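Local structure of 3-hydroxyisobutyrate dehydrogenase family protein (Geobacter sulfurreducens, 3PDU) at residues A168-Q180 and M237-L251. The protein probably reduces succinic semialdehyde to gamma-hydroxybutyrate, using an NADP cofactor, as a member of the beta-hydroxyacid dehydrogenase family. Numbering follows the deposited sequence. Where two conformers were deposited one is given.
Sequences ARMKLVVNMIMGQ and MQKDLRLAVELGDRL. With NAP (NADP nicotinamide-adenine-dinucleotide phosphate), chain I.
N175 and D240 join the two helices on the side facing the cofactor: N175 ND2 donates to D240 OD2 at 2.7 Å, a bent bond (142°) that reaches the oxygen on its anti side. The amide and carboxylate planes are well turned from one another. D240's other oxygen, OD1, takes a salt bridge from K239 NZ on its syn side, and the same NZ donates to O2D of the nicotinamide ribose at 3.0 Å. From helix 166-194, in the conformer given, K171 NZ donates to N175 OD1 from above the carbonyl plane and also to V121 O, while lying 3.8 Å from C5N of the nicotinamide ring. Helices 166-194 and 234-251 belong to the all-helical C-terminal part of this beta-hydroxyacid dehydrogenase fold; the axes of segments 168-180 and 237-251 pass 9.0 Å apart at 118°, and each helix contributes one lysine, K171 and K239, to the NADP pocket. In M237, CG leaves CB anti to the backbone N (chi1 177°), and bends at the next two torsions lay the thioether against helix 168-180. M237 SD sits 3.7 Å from G179 CA and also touches M178 CE; M237 CE then reaches N175 O at 3.4 Å. Further along, L172 sets both methyls against L243 CB, and M176 packs on A244 CB. Water 2 donates to both L172 O and, weakly, D240 O. Beyond them, R169 crosses L247 at about a right angle, its NE salt-bridged to D99, which also binds R250.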
ATOM      1  N   ALA A 168      -8.745  16.476 -19.237  1.00 17.30           N
ATOM      2  CA  ALA A 168      -7.650  15.644 -18.746  1.00 19.10           C
ATOM      3  C   ALA A 168      -7.953  15.109 -17.347  1.00 19.57           C
ATOM      4  O   ALA A 168      -7.699  13.933 -17.044  1.00 17.50           O
ATOM      5  CB  ALA A 168      -6.333  16.438 -18.741  1.00 23.65           C
ATOM      6  N   ARG A 169      -8.492  15.971 -16.491  1.00 17.03           N
ATOM      7  CA  ARG A 169      -8.830  15.559 -15.132  1.00 16.63           C
ATOM      8  C   ARG A 169      -9.880  14.448 -15.112  1.00 15.80           C
ATOM      9  O   ARG A 169      -9.705  13.443 -14.416  1.00 17.54           O
ATOM     10  CB  ARG A 169      -9.258  16.754 -14.279  1.00 16.77           C
ATOM     11  CG  ARG A 169      -8.091  17.681 -13.907  1.00 15.08           C
ATOM     12  CD  ARG A 169      -8.574  18.985 -13.256  1.00 18.97           C
ATOM     13  NE  ARG A 169      -7.441  19.731 -12.706  1.00 24.97           N
ATOM     14  CZ  ARG A 169      -7.552  20.717 -11.825  1.00 28.93           C
ATOM     15  NH1 ARG A 169      -8.753  21.103 -11.412  1.00 24.93           N
ATOM     16  NH2 ARG A 169      -6.463  21.325 -11.370  1.00 25.53           N
ATOM     17  N   MET A 170     -10.960  14.612 -15.880  1.00 15.10           N
ATOM     18  CA  MET A 170     -11.958  13.555 -15.994  1.00 17.22           C
ATOM     19  C   MET A 170     -11.341  12.236 -16.478  1.00 15.54           C
ATOM     20  O   MET A 170     -11.624  11.166 -15.927  1.00 15.50           O
ATOM     21  CB  MET A 170     -13.092  13.968 -16.944  1.00 16.42           C
ATOM     22  CG  MET A 170     -14.184  12.914 -17.084  1.00 21.35           C
ATOM     23  SD  MET A 170     -15.180  12.663 -15.570  1.00 21.15           S
ATOM     24  CE  MET A 170     -16.276  14.082 -15.683  1.00 20.30           C
ATOM     25  N   LYS A 171     -10.524  12.302 -17.524  1.00 14.46           N
ATOM     26  CA  LYS A 171      -9.889  11.105 -18.076  0.59 14.61           C
ATOM     27  C   LYS A 171      -9.019  10.411 -17.030  1.00 15.87           C
ATOM     28  O   LYS A 171      -9.064   9.188 -16.871  1.00 14.47           O
ATOM     29  CB  LYS A 171      -9.052  11.463 -19.309  0.59 13.44           C
ATOM     30  CG  LYS A 171      -8.189  10.320 -19.858  0.59 13.00           C
ATOM     31  CD  LYS A 171      -9.049   9.127 -20.315  0.59 16.10           C
ATOM     32  CE  LYS A 171      -8.183   7.954 -20.778  0.59 18.37           C
ATOM     33  NZ  LYS A 171      -8.998   6.724 -21.017  0.59 13.93           N
ATOM     34  N   LEU A 172      -8.215  11.188 -16.317  1.00 15.03           N
ATOM     35  CA  LEU A 172      -7.338  10.592 -15.304  1.00 17.97           C
ATOM     36  C   LEU A 172      -8.125   9.951 -14.138  1.00 18.70           C
ATOM     37  O   LEU A 172      -7.732   8.904 -13.593  1.00 15.23           O
ATOM     38  CB  LEU A 172      -6.323  11.628 -14.806  1.00 15.60           C
ATOM     39  CG  LEU A 172      -5.260  12.013 -15.848  1.00 19.29           C
ATOM     40  CD1 LEU A 172      -4.310  13.060 -15.283  1.00 18.93           C
ATOM     41  CD2 LEU A 172      -4.476  10.789 -16.348  1.00 16.83           C
ATOM     42  N   VAL A 173      -9.232  10.579 -13.757  1.00 15.91           N
ATOM     43  CA  VAL A 173     -10.080  10.049 -12.688  1.00 16.46           C
ATOM     44  C   VAL A 173     -10.715   8.738 -13.134  1.00 18.15           C
ATOM     45  O   VAL A 173     -10.691   7.747 -12.413  1.00 16.19           O
ATOM     46  CB  VAL A 173     -11.184  11.058 -12.282  1.00 15.96           C
ATOM     47  CG1 VAL A 173     -12.246  10.368 -11.428  1.00 15.95           C
ATOM     48  CG2 VAL A 173     -10.575  12.235 -11.524  1.00 14.82           C
ATOM     49  N   VAL A 174     -11.284   8.735 -14.334  1.00 15.56           N
ATOM     50  CA  VAL A 174     -11.865   7.515 -14.893  1.00 17.86           C
ATOM     51  C   VAL A 174     -10.842   6.383 -14.975  1.00 21.14           C
ATOM     52  O   VAL A 174     -11.128   5.255 -14.561  1.00 17.60           O
ATOM     53  CB  VAL A 174     -12.473   7.775 -16.284  1.00 19.53           C
ATOM     54  CG1 VAL A 174     -12.876   6.455 -16.959  1.00 17.77           C
ATOM     55  CG2 VAL A 174     -13.672   8.724 -16.160  1.00 20.49           C
ATOM     56  N   ASN A 175      -9.647   6.669 -15.490  1.00 15.10           N
ATOM     57  CA  ASN A 175      -8.648   5.602 -15.612  1.00 15.42           C
ATOM     58  C   ASN A 175      -8.012   5.153 -14.302  1.00 14.95           C
ATOM     59  O   ASN A 175      -7.530   4.024 -14.206  1.00 16.67           O
ATOM     60  CB  ASN A 175      -7.569   5.933 -16.650  1.00 17.28           C
ATOM     61  CG  ASN A 175      -7.946   5.429 -18.026  1.00 24.50           C
ATOM     62  OD1 ASN A 175      -9.131   5.281 -18.327  1.00 22.03           O
ATOM     63  ND2 ASN A 175      -6.954   5.149 -18.859  1.00 20.02           N
ATOM     64  N   MET A 176      -8.003   6.034 -13.306  1.00 12.71           N
ATOM     65  CA  MET A 176      -7.511   5.653 -11.988  1.00 16.05           C
ATOM     66  C   MET A 176      -8.431   4.589 -11.413  1.00 18.11           C
ATOM     67  O   MET A 176      -7.974   3.606 -10.828  1.00 14.03           O
ATOM     68  CB  MET A 176      -7.485   6.852 -11.039  1.00 15.03           C
ATOM     69  CG  MET A 176      -7.069   6.477  -9.629  1.00 20.81           C
ATOM     70  SD  MET A 176      -6.946   7.913  -8.533  1.00 23.89           S
ATOM     71  CE  MET A 176      -8.683   8.293  -8.310  1.00 31.82           C
ATOM     72  N   ILE A 177      -9.737   4.793 -11.568  1.00 16.44           N
ATOM     73  CA  ILE A 177     -10.700   3.761 -11.194  1.00 17.48           C
ATOM     74  C   ILE A 177     -10.424   2.473 -11.988  1.00 15.84           C
ATOM     75  O   ILE A 177     -10.357   1.389 -11.416  1.00 14.27           O
ATOM     76  CB  ILE A 177     -12.161   4.240 -11.398  1.00 16.77           C
ATOM     77  CG1 ILE A 177     -12.442   5.448 -10.493  1.00 16.45           C
ATOM     78  CG2 ILE A 177     -13.135   3.117 -11.067  1.00 16.14           C
ATOM     79  CD1 ILE A 177     -13.818   6.079 -10.687  1.00 16.07           C
ATOM     80  N   MET A 178     -10.236   2.590 -13.298  1.00 14.47           N
ATOM     81  CA  MET A 178     -10.012   1.390 -14.121  1.00 15.94           C
ATOM     82  C   MET A 178      -8.767   0.593 -13.699  1.00 20.21           C
ATOM     83  O   MET A 178      -8.780  -0.646 -13.684  1.00 15.30           O
ATOM     84  CB  MET A 178      -9.918   1.773 -15.599  1.00 14.45           C
ATOM     85  CG  MET A 178      -9.927   0.597 -16.558  1.00 19.57           C
ATOM     86  SD  MET A 178      -9.884   1.190 -18.272  1.00 25.58           S
ATOM     87  CE  MET A 178      -8.182   1.725 -18.384  1.00 23.78           C
ATOM     88  N   GLY A 179      -7.689   1.294 -13.363  1.00 18.61           N
ATOM     89  CA  GLY A 179      -6.458   0.619 -12.965  1.00 14.87           C
ATOM     90  C   GLY A 179      -6.645  -0.163 -11.680  1.00 17.92           C
ATOM     91  O   GLY A 179      -6.180  -1.293 -11.555  1.00 16.32           O
ATOM     92  N   GLN A 180      -7.332   0.443 -10.714  1.00 13.44           N
ATOM     93  CA  GLN A 180      -7.608  -0.242  -9.460  1.00 15.67           C
ATOM     94  C   GLN A 180      -8.576  -1.412  -9.658  1.00 16.82           C
ATOM     95  O   GLN A 180      -8.462  -2.443  -8.982  1.00 17.62           O
ATOM     96  CB  GLN A 180      -8.129   0.740  -8.415  1.00 15.45           C
ATOM     97  CG  GLN A 180      -7.084   1.793  -8.011  1.00 16.85           C
ATOM     98  CD  GLN A 180      -7.535   2.639  -6.830  1.00 20.35           C
ATOM     99  OE1 GLN A 180      -7.695   3.854  -6.945  1.00 27.42           O
ATOM    100  NE2 GLN A 180      -7.735   2.000  -5.697  1.00 16.29           N
ATOM    101  N   MET A 237      -1.276   2.326 -19.116  1.00 13.62           N
ATOM    102  CA  MET A 237      -2.053   2.255 -17.878  1.00 17.22           C
ATOM    103  C   MET A 237      -1.198   2.757 -16.708  1.00 15.98           C
ATOM    104  O   MET A 237      -1.677   3.508 -15.842  1.00 13.51           O
ATOM    105  CB  MET A 237      -2.528   0.825 -17.599  1.00 16.16           C
ATOM    106  CG  MET A 237      -3.297   0.669 -16.255  1.00 17.56           C
ATOM    107  SD  MET A 237      -5.001   1.282 -16.302  1.00 22.43           S
ATOM    108  CE  MET A 237      -4.765   2.980 -15.858  1.00 15.55           C
ATOM    109  N   GLN A 238       0.067   2.345 -16.676  1.00 15.76           N
ATOM    110  CA  GLN A 238       0.942   2.740 -15.566  1.00 16.27           C
ATOM    111  C   GLN A 238       1.181   4.253 -15.626  1.00 17.56           C
ATOM    112  O   GLN A 238       1.131   4.947 -14.608  1.00 14.99           O
ATOM    113  CB  GLN A 238       2.265   1.961 -15.587  1.00 16.27           C
ATOM    114  CG  GLN A 238       3.076   2.137 -14.301  1.00 14.33           C
ATOM    115  CD  GLN A 238       4.008   3.330 -14.374  1.00 17.90           C
ATOM    116  OE1 GLN A 238       4.815   3.434 -15.294  1.00 18.22           O
ATOM    117  NE2 GLN A 238       3.921   4.226 -13.388  1.00 11.91           N
ATOM    118  N   LYS A 239       1.426   4.762 -16.830  1.00 13.23           N
ATOM    119  CA  LYS A 239       1.503   6.210 -17.055  1.00 14.45           C
ATOM    120  C   LYS A 239       0.256   6.954 -16.526  1.00 16.82           C
ATOM    121  O   LYS A 239       0.373   8.007 -15.876  1.00 14.37           O
ATOM    122  CB  LYS A 239       1.722   6.492 -18.555  1.00 16.88           C
ATOM    123  CG  LYS A 239       1.790   7.980 -18.922  1.00 14.44           C
ATOM    124  CD  LYS A 239       0.470   8.511 -19.480  1.00 18.15           C
ATOM    125  CE  LYS A 239       0.000   7.713 -20.706  1.00 18.57           C
ATOM    126  NZ  LYS A 239      -1.339   8.209 -21.180  1.00 17.86           N
ATOM    127  N   ASP A 240      -0.940   6.426 -16.793  1.00 15.60           N
ATOM    128  CA  ASP A 240      -2.164   7.107 -16.313  1.00 16.57           C
ATOM    129  C   ASP A 240      -2.267   7.123 -14.789  1.00 20.50           C
ATOM    130  O   ASP A 240      -2.686   8.127 -14.192  1.00 17.72           O
ATOM    131  CB  ASP A 240      -3.428   6.484 -16.916  1.00 15.66           C
ATOM    132  CG  ASP A 240      -3.555   6.740 -18.410  1.00 22.36           C
ATOM    133  OD1 ASP A 240      -2.765   7.542 -18.957  1.00 23.87           O
ATOM    134  OD2 ASP A 240      -4.457   6.142 -19.037  1.00 23.36           O
ATOM    135  N   LEU A 241      -1.903   6.011 -14.149  1.00 13.67           N
ATOM    136  CA  LEU A 241      -1.864   5.984 -12.684  1.00 12.96           C
ATOM    137  C   LEU A 241      -0.807   6.956 -12.129  1.00 13.16           C
ATOM    138  O   LEU A 241      -1.065   7.693 -11.168  1.00 13.51           O
ATOM    139  CB  LEU A 241      -1.596   4.558 -12.182  1.00  9.91           C
ATOM    140  CG  LEU A 241      -2.809   3.612 -12.293  1.00 19.80           C
ATOM    141  CD1 LEU A 241      -2.448   2.132 -12.106  1.00 17.63           C
ATOM    142  CD2 LEU A 241      -3.884   4.009 -11.294  1.00 19.42           C
ATOM    143  N   ARG A 242       0.390   6.937 -12.708  1.00 15.93           N
ATOM    144  CA  ARG A 242       1.412   7.939 -12.366  1.00 17.14           C
ATOM    145  C   ARG A 242       0.805   9.342 -12.376  1.00 17.11           C
ATOM    146  O   ARG A 242       0.938  10.121 -11.415  1.00 16.10           O
ATOM    147  CB  ARG A 242       2.582   7.852 -13.369  1.00 17.97           C
ATOM    148  CG  ARG A 242       3.473   9.109 -13.474  1.00 18.23           C
ATOM    149  CD  ARG A 242       4.124   9.193 -14.869  1.00 18.79           C
ATOM    150  NE  ARG A 242       4.700   7.902 -15.251  1.00 18.67           N
ATOM    151  CZ  ARG A 242       5.019   7.550 -16.497  1.00 24.85           C
ATOM    152  NH1 ARG A 242       4.826   8.396 -17.499  1.00 19.29           N
ATOM    153  NH2 ARG A 242       5.522   6.341 -16.739  1.00 19.92           N
ATOM    154  N   LEU A 243       0.115   9.665 -13.460  1.00 15.67           N
ATOM    155  CA  LEU A 243      -0.436  11.006 -13.621  1.00 15.53           C
ATOM    156  C   LEU A 243      -1.541  11.298 -12.611  1.00 15.33           C
ATOM    157  O   LEU A 243      -1.636  12.413 -12.120  1.00 14.14           O
ATOM    158  CB  LEU A 243      -0.957  11.213 -15.050  1.00 14.30           C
ATOM    159  CG  LEU A 243       0.118  11.141 -16.147  1.00 15.76           C
ATOM    160  CD1 LEU A 243      -0.469  11.456 -17.526  1.00 18.75           C
ATOM    161  CD2 LEU A 243       1.238  12.111 -15.811  1.00 14.32           C
ATOM    162  N   ALA A 244      -2.375  10.300 -12.308  1.00 15.70           N
ATOM    163  CA  ALA A 244      -3.417  10.457 -11.294  1.00 14.52           C
ATOM    164  C   ALA A 244      -2.827  10.774  -9.914  1.00 16.78           C
ATOM    165  O   ALA A 244      -3.334  11.636  -9.182  1.00 12.92           O
ATOM    166  CB  ALA A 244      -4.294   9.193 -11.225  1.00 13.11           C
ATOM    167  N   VAL A 245      -1.770  10.050  -9.557  1.00 15.39           N
ATOM    168  CA  VAL A 245      -1.088  10.256  -8.286  1.00 20.44           C
ATOM    169  C   VAL A 245      -0.437  11.643  -8.235  1.00 17.29           C
ATOM    170  O   VAL A 245      -0.450  12.315  -7.192  1.00 15.58           O
ATOM    171  CB  VAL A 245      -0.046   9.145  -8.022  1.00 20.96           C
ATOM    172  CG1 VAL A 245       0.861   9.503  -6.829  1.00 22.21           C
ATOM    173  CG2 VAL A 245      -0.753   7.797  -7.769  1.00 20.69           C
ATOM    174  N   GLU A 246       0.134  12.083  -9.352  1.00 13.89           N
ATOM    175  CA  GLU A 246       0.728  13.423  -9.393  1.00 13.51           C
ATOM    176  C   GLU A 246      -0.349  14.503  -9.276  1.00 15.34           C
ATOM    177  O   GLU A 246      -0.141  15.536  -8.635  1.00 16.91           O
ATOM    178  CB  GLU A 246       1.612  13.591 -10.642  1.00 16.73           C
ATOM    179  CG  GLU A 246       2.851  12.680 -10.547  1.00 20.92           C
ATOM    180  CD  GLU A 246       3.692  12.592 -11.822  1.00 28.84           C
ATOM    181  OE1 GLU A 246       3.413  13.321 -12.802  1.00 24.31           O
ATOM    182  OE2 GLU A 246       4.649  11.784 -11.826  1.00 24.49           O
ATOM    183  N   LEU A 247      -1.495  14.260  -9.896  1.00 16.05           N
ATOM    184  CA  LEU A 247      -2.628  15.184  -9.798  1.00 14.53           C
ATOM    185  C   LEU A 247      -3.117  15.261  -8.359  1.00 14.22           C
ATOM    186  O   LEU A 247      -3.355  16.352  -7.825  1.00 14.42           O
ATOM    187  CB  LEU A 247      -3.769  14.728 -10.723  1.00 14.19           C
ATOM    188  CG  LEU A 247      -5.080  15.529 -10.717  1.00 15.90           C
ATOM    189  CD1 LEU A 247      -4.839  16.988 -11.069  1.00 17.21           C
ATOM    190  CD2 LEU A 247      -6.082  14.909 -11.684  1.00 20.01           C
ATOM    191  N   GLY A 248      -3.257  14.101  -7.721  1.00 15.85           N
ATOM    192  CA  GLY A 248      -3.611  14.053  -6.315  1.00 15.07           C
ATOM    193  C   GLY A 248      -2.630  14.820  -5.434  1.00 17.66           C
ATOM    194  O   GLY A 248      -3.028  15.518  -4.495  1.00 16.55           O
ATOM    195  N   ASP A 249      -1.344  14.691  -5.737  1.00 16.42           N
ATOM    196  CA  ASP A 249      -0.307  15.431  -5.021  1.00 16.24           C
ATOM    197  C   ASP A 249      -0.580  16.945  -5.123  1.00 17.94           C
ATOM    198  O   ASP A 249      -0.648  17.644  -4.108  1.00 18.03           O
ATOM    199  CB  ASP A 249       1.075  15.051  -5.602  1.00 15.66           C
ATOM    200  CG  ASP A 249       2.238  15.591  -4.790  1.00 20.05           C
ATOM    201  OD1 ASP A 249       2.155  16.721  -4.286  1.00 21.04           O
ATOM    202  OD2 ASP A 249       3.263  14.885  -4.673  1.00 18.12           O
ATOM    203  N   ARG A 250      -0.770  17.442  -6.347  1.00 14.82           N
ATOM    204  CA  ARG A 250      -1.042  18.871  -6.577  1.00 20.00           C
ATOM    205  C   ARG A 250      -2.313  19.372  -5.889  1.00 20.46           C
ATOM    206  O   ARG A 250      -2.362  20.506  -5.415  1.00 18.18           O
ATOM    207  CB  ARG A 250      -1.144  19.183  -8.077  1.00 18.17           C
ATOM    208  CG  ARG A 250       0.163  19.008  -8.832  1.00 26.38           C
ATOM    209  CD  ARG A 250       0.121  19.613 -10.242  1.00 18.77           C
ATOM    210  NE  ARG A 250      -0.832  18.951 -11.141  1.00 23.14           N
ATOM    211  CZ  ARG A 250      -0.581  17.828 -11.810  1.00 25.40           C
ATOM    212  NH1 ARG A 250       0.595  17.218 -11.679  1.00 20.73           N
ATOM    213  NH2 ARG A 250      -1.506  17.309 -12.617  1.00 20.13           N
ATOM    214  N   LEU A 251      -3.342  18.537  -5.851  1.00 17.83           N
ATOM    215  CA  LEU A 251      -4.609  18.929  -5.219  1.00 18.16           C
ATOM    216  C   LEU A 251      -4.681  18.613  -3.734  1.00 22.10           C
ATOM    217  O   LEU A 251      -5.688  18.885  -3.087  1.00 28.32           O
ATOM    218  CB  LEU A 251      -5.795  18.281  -5.938  1.00 17.97           C
ATOM    219  CG  LEU A 251      -5.969  18.710  -7.397  1.00 23.33           C
ATOM    220  CD1 LEU A 251      -7.095  17.925  -8.061  1.00 23.27           C
ATOM    221  CD2 LEU A 251      -6.220  20.220  -7.489  1.00 26.48           C
TER
HETATM  222  PA  NAP I 301       0.656   3.541 -28.808  1.00 23.05           P
HETATM  223  O1A NAP I 301       1.784   3.217 -27.918  1.00 21.29           O
HETATM  224  O2A NAP I 301       0.245   2.427 -29.679  1.00 22.17           O
HETATM  225  O5B NAP I 301       0.957   4.843 -29.680  1.00 21.12           O
HETATM  226  C5B NAP I 301       1.632   5.977 -29.202  1.00 20.90           C
HETATM  227  C4B NAP I 301       1.771   6.957 -30.367  1.00 17.54           C
HETATM  228  O4B NAP I 301       2.537   8.074 -29.937  1.00 20.01           O
HETATM  229  C3B NAP I 301       2.517   6.363 -31.569  1.00 21.66           C
HETATM  230  O3B NAP I 301       2.007   6.977 -32.740  1.00 21.08           O
HETATM  231  C2B NAP I 301       3.943   6.842 -31.352  1.00 17.60           C
HETATM  232  O2B NAP I 301       4.726   7.013 -32.506  1.00 21.47           O
HETATM  233  C1B NAP I 301       3.662   8.209 -30.765  1.00 16.23           C
HETATM  234  N9A NAP I 301       4.794   8.745 -30.001  1.00 22.27           N
HETATM  235  C8A NAP I 301       5.314   8.297 -28.817  1.00 22.05           C
HETATM  236  N7A NAP I 301       6.346   9.119 -28.489  1.00 18.40           N
HETATM  237  C5A NAP I 301       6.468  10.077 -29.430  1.00 19.05           C
HETATM  238  C6A NAP I 301       7.332  11.153 -29.572  1.00 21.86           C
HETATM  239  N6A NAP I 301       8.272  11.395 -28.650  1.00 21.73           N
HETATM  240  N1A NAP I 301       7.203  11.959 -30.678  1.00 21.65           N
HETATM  241  C2A NAP I 301       6.226  11.716 -31.624  1.00 20.32           C
HETATM  242  N3A NAP I 301       5.371  10.646 -31.473  1.00 19.87           N
HETATM  243  C4A NAP I 301       5.497   9.845 -30.391  1.00 19.96           C
HETATM  244  O3  NAP I 301      -0.510   4.039 -27.831  1.00 22.97           O
HETATM  245  PN  NAP I 301      -2.102   4.126 -27.968  1.00 19.45           P
HETATM  246  O1N NAP I 301      -2.675   2.971 -27.255  1.00 25.96           O
HETATM  247  O2N NAP I 301      -2.441   4.464 -29.374  1.00 17.42           O
HETATM  248  O5D NAP I 301      -2.304   5.416 -27.031  1.00 24.54           O
HETATM  249  C5D NAP I 301      -2.277   6.741 -27.514  1.00 20.82           C
HETATM  250  C4D NAP I 301      -2.887   7.607 -26.419  1.00 21.78           C
HETATM  251  O4D NAP I 301      -4.232   7.223 -26.208  1.00 21.11           O
HETATM  252  C3D NAP I 301      -2.184   7.379 -25.085  1.00 18.53           C
HETATM  253  O3D NAP I 301      -2.214   8.603 -24.366  1.00 20.04           O
HETATM  254  C2D NAP I 301      -3.062   6.378 -24.364  1.00 21.31           C
HETATM  255  O2D NAP I 301      -2.944   6.460 -22.950  1.00 19.17           O
HETATM  256  C1D NAP I 301      -4.420   6.859 -24.858  1.00 20.92           C
HETATM  257  N1N NAP I 301      -5.509   5.883 -24.818  1.00 22.84           N
HETATM  258  C2N NAP I 301      -5.298   4.575 -25.158  1.00 15.83           C
HETATM  259  C3N NAP I 301      -6.365   3.671 -25.137  1.00 23.48           C
HETATM  260  C7N NAP I 301      -6.175   2.225 -25.536  1.00 22.14           C
HETATM  261  O7N NAP I 301      -7.145   1.305 -25.140  1.00 27.36           O
HETATM  262  N7N NAP I 301      -5.105   1.816 -26.223  1.00 20.85           N
HETATM  263  C4N NAP I 301      -7.633   4.121 -24.777  1.00 23.83           C
HETATM  264  C5N NAP I 301      -7.844   5.462 -24.453  1.00 23.14           C
HETATM  265  C6N NAP I 301      -6.767   6.340 -24.491  1.00 27.40           C
HETATM  266  P2B NAP I 301       5.670   5.815 -33.027  1.00 23.61           P
HETATM  267  O1X NAP I 301       6.774   6.499 -33.779  1.00 20.56           O
HETATM  268  O2X NAP I 301       6.178   5.027 -31.839  1.00 22.06           O
HETATM  269  O3X NAP I 301       4.879   4.902 -33.915  1.00 21.11           O
HETATM  270  O   HOH W   1      -3.321  20.339 -11.579  1.00 22.37           O
HETATM  271  O   HOH W   2      -5.419   7.389 -14.238  1.00 23.85           O